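Local coordinates for gamma-glutamyl phosphate reductase (Thermotoga maritima, PDB 1O20), which probably catalyses the NADPH-dependent reduction of L-glutamyl 5-phosphate to L-glutamate-gamma-semialdehyde and phosphate, the second step of proline biosynthesis from glutamate, at residues A[60-64]-A[77-82]. Sequence-based numbering, arbitrary orientation.
Sequences NRIDV and VDRLAL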
loop_
_atom_site.group_PDB
_atom_site.type_symbol
_atom_site.label_atom_id
_atom_site.label_comp_id
_atom_site.label_asym_id
_atom_site.label_seq_id
_atom_site.Cartn_x
_atom_site.Cartn_y
_atom_site.Cartn_z
ATOM N N ASN A 60 -14.869 -5.200 19.942
ATOM C CA ASN A 60 -13.438 -5.405 19.912
ATOM C C ASN A 60 -12.923 -6.099 21.175
ATOM O O ASN A 60 -11.932 -6.830 21.119
ATOM C CB ASN A 60 -12.709 -4.090 19.709
ATOM C CG ASN A 60 -11.243 -4.288 19.527
ATOM O OD1 ASN A 60 -10.481 -4.114 20.465
ATOM N ND2 ASN A 60 -10.826 -4.669 18.315
ATOM N N ARG A 61 -13.603 -5.898 22.294
ATOM C CA ARG A 61 -13.202 -6.549 23.555
ATOM C C ARG A 61 -13.366 -8.054 23.375
ATOM O O ARG A 61 -12.541 -8.817 23.879
ATOM C CB ARG A 61 -14.068 -6.096 24.696
ATOM C CG ARG A 61 -13.774 -6.732 26.068
ATOM C CD ARG A 61 -14.912 -6.501 27.053
ATOM N NE ARG A 61 -16.101 -7.236 26.610
ATOM C CZ ARG A 61 -16.420 -8.469 26.998
ATOM N NH1 ARG A 61 -15.655 -9.116 27.887
ATOM N NH2 ARG A 61 -17.524 -9.053 26.513
ATOM N N ILE A 62 -14.401 -8.475 22.625
ATOM C CA ILE A 62 -14.598 -9.895 22.361
ATOM C C ILE A 62 -13.493 -10.456 21.484
ATOM O O ILE A 62 -12.907 -11.462 21.832
ATOM C CB ILE A 62 -15.979 -10.171 21.758
ATOM C CG1 ILE A 62 -17.065 -9.895 22.818
ATOM C CG2 ILE A 62 -16.053 -11.604 21.225
ATOM C CD1 ILE A 62 -18.463 -9.808 22.210
ATOM N N ASP A 63 -13.178 -9.791 20.372
ATOM C CA ASP A 63 -12.091 -10.226 19.504
ATOM C C ASP A 63 -10.746 -10.364 20.270
ATOM O O ASP A 63 -9.993 -11.361 20.116
ATOM C CB ASP A 63 -11.904 -9.242 18.356
ATOM C CG ASP A 63 -13.045 -9.259 17.352
ATOM O OD1 ASP A 63 -13.823 -10.243 17.295
ATOM O OD2 ASP A 63 -13.244 -8.289 16.570
ATOM N N VAL A 64 -10.435 -9.348 21.069
ATOM C CA VAL A 64 -9.190 -9.306 21.837
ATOM C C VAL A 64 -9.138 -10.433 22.879
ATOM O O VAL A 64 -8.109 -11.090 23.006
ATOM C CB VAL A 64 -8.977 -7.915 22.520
ATOM C CG1 VAL A 64 -7.916 -7.985 23.617
ATOM C CG2 VAL A 64 -8.577 -6.862 21.447
ATOM N N VAL A 77 -1.928 -9.201 18.818
ATOM C CA VAL A 77 -3.151 -8.737 19.454
ATOM C C VAL A 77 -3.267 -7.232 19.267
ATOM O O VAL A 77 -4.338 -6.705 18.934
ATOM C CB VAL A 77 -3.141 -9.046 20.948
ATOM C CG1 VAL A 77 -4.373 -8.437 21.653
ATOM C CG2 VAL A 77 -3.066 -10.549 21.176
ATOM N N ASP A 78 -2.152 -6.536 19.460
ATOM C CA ASP A 78 -2.096 -5.094 19.290
ATOM C C ASP A 78 -2.538 -4.603 17.898
ATOM O O ASP A 78 -3.073 -3.504 17.768
ATOM C CB ASP A 78 -0.685 -4.616 19.578
ATOM C CG ASP A 78 -0.502 -3.151 19.271
ATOM O OD1 ASP A 78 -1.214 -2.339 19.897
ATOM O OD2 ASP A 78 0.310 -2.739 18.420
ATOM N N ARG A 79 -2.265 -5.380 16.856
ATOM C CA ARG A 79 -2.749 -5.058 15.510
ATOM C C ARG A 79 -4.253 -5.061 15.443
ATOM O O ARG A 79 -4.839 -4.384 14.647
ATOM C CB ARG A 79 -2.258 -6.071 14.486
ATOM C CG ARG A 79 -0.753 -6.026 14.251
ATOM C CD ARG A 79 -0.308 -7.030 13.157
ATOM N NE ARG A 79 1.134 -6.965 12.884
ATOM C CZ ARG A 79 1.757 -7.722 11.975
ATOM N NH1 ARG A 79 1.068 -8.623 11.257
ATOM N NH2 ARG A 79 3.071 -7.574 11.781
ATOM N N LEU A 80 -4.857 -5.900 16.252
ATOM C CA LEU A 80 -6.283 -6.136 16.240
ATOM C C LEU A 80 -7.027 -5.191 17.198
ATOM O O LEU A 80 -8.198 -4.817 16.976
ATOM C CB LEU A 80 -6.501 -7.607 16.593
ATOM C CG LEU A 80 -7.796 -7.957 17.241
ATOM C CD1 LEU A 80 -8.883 -7.766 16.164
ATOM C CD2 LEU A 80 -7.718 -9.376 17.702
ATOM N N ALA A 81 -6.302 -4.711 18.206
ATOM C CA ALA A 81 -6.912 -4.000 19.323
ATOM C C ALA A 81 -7.356 -2.585 18.948
ATOM O O ALA A 81 -6.678 -1.882 18.164
ATOM C CB ALA A 81 -5.919 -3.970 20.533
ATOM N N LEU A 82 -8.522 -2.188 19.458
ATOM C CA LEU A 82 -9.012 -0.824 19.312
ATOM C C LEU A 82 -9.174 -0.139 20.662
ATOM O O LEU A 82 -9.298 -0.777 21.696
ATOM C CB LEU A 82 -10.354 -0.780 18.593
ATOM C CG LEU A 82 -10.324 -1.273 17.157
ATOM C CD1 LEU A 82 -11.768 -1.434 16.553
ATOM C CD2 LEU A 82 -9.472 -0.365 16.349
HETATM O O HOH W 1 -10.282 -3.296 23.020
#
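A side-chain amide can bond a backbone C=O and an N-H that flank one residue where a chain leaves a helix, and two consecutive helices joined by a short loop in this aldehyde dehydrogenase-like fold offer a clear example. Residues 60-64 belong to helix 53-69, whereas 77-82 lie on helix 74-80 and the extended Ala81-Leu82 segment that follows and leads to helix 84-99. Polar contacts centre on Asn60. Its OD1 accepts a hydrogen bond from Leu82 N at 2.9 Å, and its ND2 donates one to Leu80 O at 3.0 Å, so a single carboxamide bonds the chain on both flanks of Ala81, whose backbone is extended. ND2 is also hydrogen-bonded to Ser165 OG. Asp63, one turn further along, turns its carboxylate to Asn164 and Ser165, and these links tie the pair to the start of helix 163-177.

Apolar packing fills the space beside these hydrogen bonds. Val64 is the hub: its CG1 lies 4.1 Å from Val77 CG1, and its CG2 lies 4.0 Å from Ala81 CB and 4.4 Å from Leu80 CG. Leu80 points toward the longer helix, with CD1 4.0 Å from Asp63 CB, and also touches Ala67 there; Leu82 packs separately on Ile56 and Leu57 of the longer helix. The arrangement is structural packing on the periphery of the chain, joining consecutive helices. Solvent completes it: one water donates to Asn60 OD1 at 2.7 Å and to Leu82 O at 3.0 Å, bridging the same amide oxygen that already holds Leu82 N.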